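Local coordinates for GTPase-activating protein GYP1 (Saccharomyces cerevisiae, PDB 1FKM) that stimulates GTP hydrolysis by the Ypt/Rab GTPases Ypt1 and Ypt7 through its TBC domain, supplying an arginine and a glutamine finger in trans, at residues A[111-116]-A[136-141]. Numbering follows the deposited sequence.
Sequences NSLQRI and LVTPFF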
loop_
_atom_site.group_PDB
_atom_site.type_symbol
_atom_site.label_atom_id
_atom_site.label_comp_id
_atom_site.label_asym_id
_atom_site.label_seq_id
_atom_site.Cartn_x
_atom_site.Cartn_y
_atom_site.Cartn_z
ATOM N N ASN A 111 2.204 -12.479 14.534
ATOM C CA ASN A 111 3.460 -13.201 14.367
ATOM C C ASN A 111 3.936 -13.193 12.911
ATOM O O ASN A 111 5.141 -13.115 12.643
ATOM C CB ASN A 111 3.319 -14.649 14.854
ATOM C CG ASN A 111 3.028 -14.739 16.343
ATOM O OD1 ASN A 111 3.569 -13.975 17.135
ATOM N ND2 ASN A 111 2.181 -15.686 16.728
ATOM N N SER A 112 2.998 -13.281 11.972
ATOM C CA SER A 112 3.354 -13.263 10.556
ATOM C C SER A 112 3.918 -11.901 10.168
ATOM O O SER A 112 4.958 -11.822 9.516
ATOM C CB SER A 112 2.135 -13.573 9.680
ATOM O OG SER A 112 1.846 -14.960 9.667
ATOM N N LEU A 113 3.232 -10.830 10.565
ATOM C CA LEU A 113 3.698 -9.482 10.241
ATOM C C LEU A 113 5.029 -9.182 10.926
ATOM O O LEU A 113 5.881 -8.493 10.375
ATOM C CB LEU A 113 2.644 -8.440 10.640
ATOM C CG LEU A 113 1.317 -8.538 9.871
ATOM C CD1 LEU A 113 0.386 -7.396 10.292
ATOM C CD2 LEU A 113 1.578 -8.473 8.358
ATOM N N GLN A 114 5.211 -9.716 12.127
ATOM C CA GLN A 114 6.453 -9.511 12.871
ATOM C C GLN A 114 7.636 -10.050 12.057
ATOM O O GLN A 114 8.657 -9.370 11.893
ATOM C CB GLN A 114 6.361 -10.235 14.222
ATOM C CG GLN A 114 7.644 -10.302 15.054
ATOM C CD GLN A 114 8.006 -8.986 15.722
ATOM O OE1 GLN A 114 7.137 -8.261 16.210
ATOM N NE2 GLN A 114 9.300 -8.682 15.767
ATOM N N ARG A 115 7.490 -11.266 11.543
ATOM C CA ARG A 115 8.554 -11.892 10.755
ATOM C C ARG A 115 8.815 -11.154 9.443
ATOM O O ARG A 115 9.968 -10.938 9.055
ATOM C CB ARG A 115 8.208 -13.356 10.457
ATOM C CG ARG A 115 8.197 -14.265 11.681
ATOM C CD ARG A 115 8.052 -15.729 11.281
ATOM N NE ARG A 115 6.691 -16.095 10.897
ATOM C CZ ARG A 115 5.763 -16.534 11.745
ATOM N NH1 ARG A 115 6.046 -16.661 13.037
ATOM N NH2 ARG A 115 4.552 -16.862 11.303
ATOM N N ILE A 116 7.744 -10.779 8.754
ATOM C CA ILE A 116 7.876 -10.057 7.492
ATOM C C ILE A 116 8.629 -8.742 7.672
ATOM O O ILE A 116 9.585 -8.452 6.946
ATOM C CB ILE A 116 6.488 -9.753 6.881
ATOM C CG1 ILE A 116 5.804 -11.062 6.472
ATOM C CG2 ILE A 116 6.642 -8.825 5.684
ATOM C CD1 ILE A 116 4.328 -10.905 6.085
ATOM N N LEU A 136 2.037 -0.039 5.502
ATOM C CA LEU A 136 2.179 -0.404 4.091
ATOM C C LEU A 136 2.135 -1.882 3.766
ATOM O O LEU A 136 1.747 -2.261 2.664
ATOM C CB LEU A 136 3.473 0.181 3.513
ATOM C CG LEU A 136 3.532 1.703 3.412
ATOM C CD1 LEU A 136 4.844 2.116 2.754
ATOM C CD2 LEU A 136 2.351 2.212 2.604
ATOM N N VAL A 137 2.542 -2.720 4.709
ATOM C CA VAL A 137 2.539 -4.155 4.471
ATOM C C VAL A 137 1.129 -4.759 4.500
ATOM O O VAL A 137 0.872 -5.760 3.828
ATOM C CB VAL A 137 3.422 -4.900 5.525
ATOM C CG1 VAL A 137 2.757 -4.854 6.900
ATOM C CG2 VAL A 137 3.657 -6.347 5.090
ATOM N N THR A 138 0.208 -4.131 5.235
ATOM C CA THR A 138 -1.137 -4.695 5.387
ATOM C C THR A 138 -2.043 -4.868 4.164
ATOM O O THR A 138 -2.745 -5.885 4.067
ATOM C CB THR A 138 -1.910 -3.986 6.551
ATOM O OG1 THR A 138 -2.125 -2.602 6.250
ATOM C CG2 THR A 138 -1.090 -4.080 7.832
ATOM N N PRO A 139 -2.054 -3.905 3.219
ATOM C CA PRO A 139 -2.924 -4.104 2.049
ATOM C C PRO A 139 -2.497 -5.344 1.259
ATOM O O PRO A 139 -3.335 -6.063 0.706
ATOM C CB PRO A 139 -2.739 -2.814 1.246
ATOM C CG PRO A 139 -2.473 -1.792 2.332
ATOM C CD PRO A 139 -1.506 -2.538 3.235
ATOM N N PHE A 140 -1.187 -5.583 1.201
ATOM C CA PHE A 140 -0.648 -6.752 0.504
ATOM C C PHE A 140 -1.037 -8.016 1.259
ATOM O O PHE A 140 -1.536 -8.971 0.668
ATOM C CB PHE A 140 0.885 -6.702 0.451
ATOM C CG PHE A 140 1.436 -5.775 -0.592
ATOM C CD1 PHE A 140 1.036 -5.881 -1.918
ATOM C CD2 PHE A 140 2.374 -4.807 -0.250
ATOM C CE1 PHE A 140 1.561 -5.038 -2.890
ATOM C CE2 PHE A 140 2.905 -3.957 -1.216
ATOM C CZ PHE A 140 2.500 -4.073 -2.537
ATOM N N PHE A 141 -0.780 -8.007 2.567
ATOM C CA PHE A 141 -1.065 -9.158 3.425
ATOM C C PHE A 141 -2.519 -9.570 3.318
ATOM O O PHE A 141 -2.826 -10.729 3.051
ATOM C CB PHE A 141 -0.741 -8.838 4.895
ATOM C CG PHE A 141 -0.908 -10.013 5.822
ATOM C CD1 PHE A 141 0.045 -11.026 5.862
ATOM C CD2 PHE A 141 -2.040 -10.130 6.620
ATOM C CE1 PHE A 141 -0.127 -12.143 6.680
ATOM C CE2 PHE A 141 -2.223 -11.246 7.443
ATOM C CZ PHE A 141 -1.271 -12.251 7.473
#
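L113 and V137 have the nearest CA atoms across helical segments 111-116 and 136-141, 7.9 Å apart, and the axes come within 11.4 Å at 121° between their N-to-C directions. Segment 136-141 is kinked at T138 and P139, where neither backbone N is hydrogen-bonded to the turn before; P139 N carries no hydrogen. No hydrogen bond joins the segments; apolar side chains bridge them. F141 projects toward segment 111-116, its CG anti to the backbone N (chi1 -175°), and L113 CD2 lies over one ring face, 4.1 Å from the ring centroid and 24° off the normal, in a CH-pi contact displaced toward CG and CD1. The same methyl meets V137 CG1 at 4.1 Å, while L113 CD1 passes more loosely by T138 CG2. V137 CG2 reaches I116 CG2 at 3.9 Å. I116 CD1 and S112 CB approach the F141 ring obliquely, the latter 4.0 Å from CE1. S112 OG is held instead by S108 O and E175 OE2, which satisfies this buried hydroxyl. The contact thus joins helices 107-123 and 133-145 in the all-helical TBC domain; the L113 and V137 side chains lie about 11 Å from those of the arginine finger R96 and glutamine finger Q131, respectively. Helix 168-186 packs on both partners through I171, L174 and T178, Y68 of helix 57-74 touches I116, and helix 247-261 lies against T138 and P139.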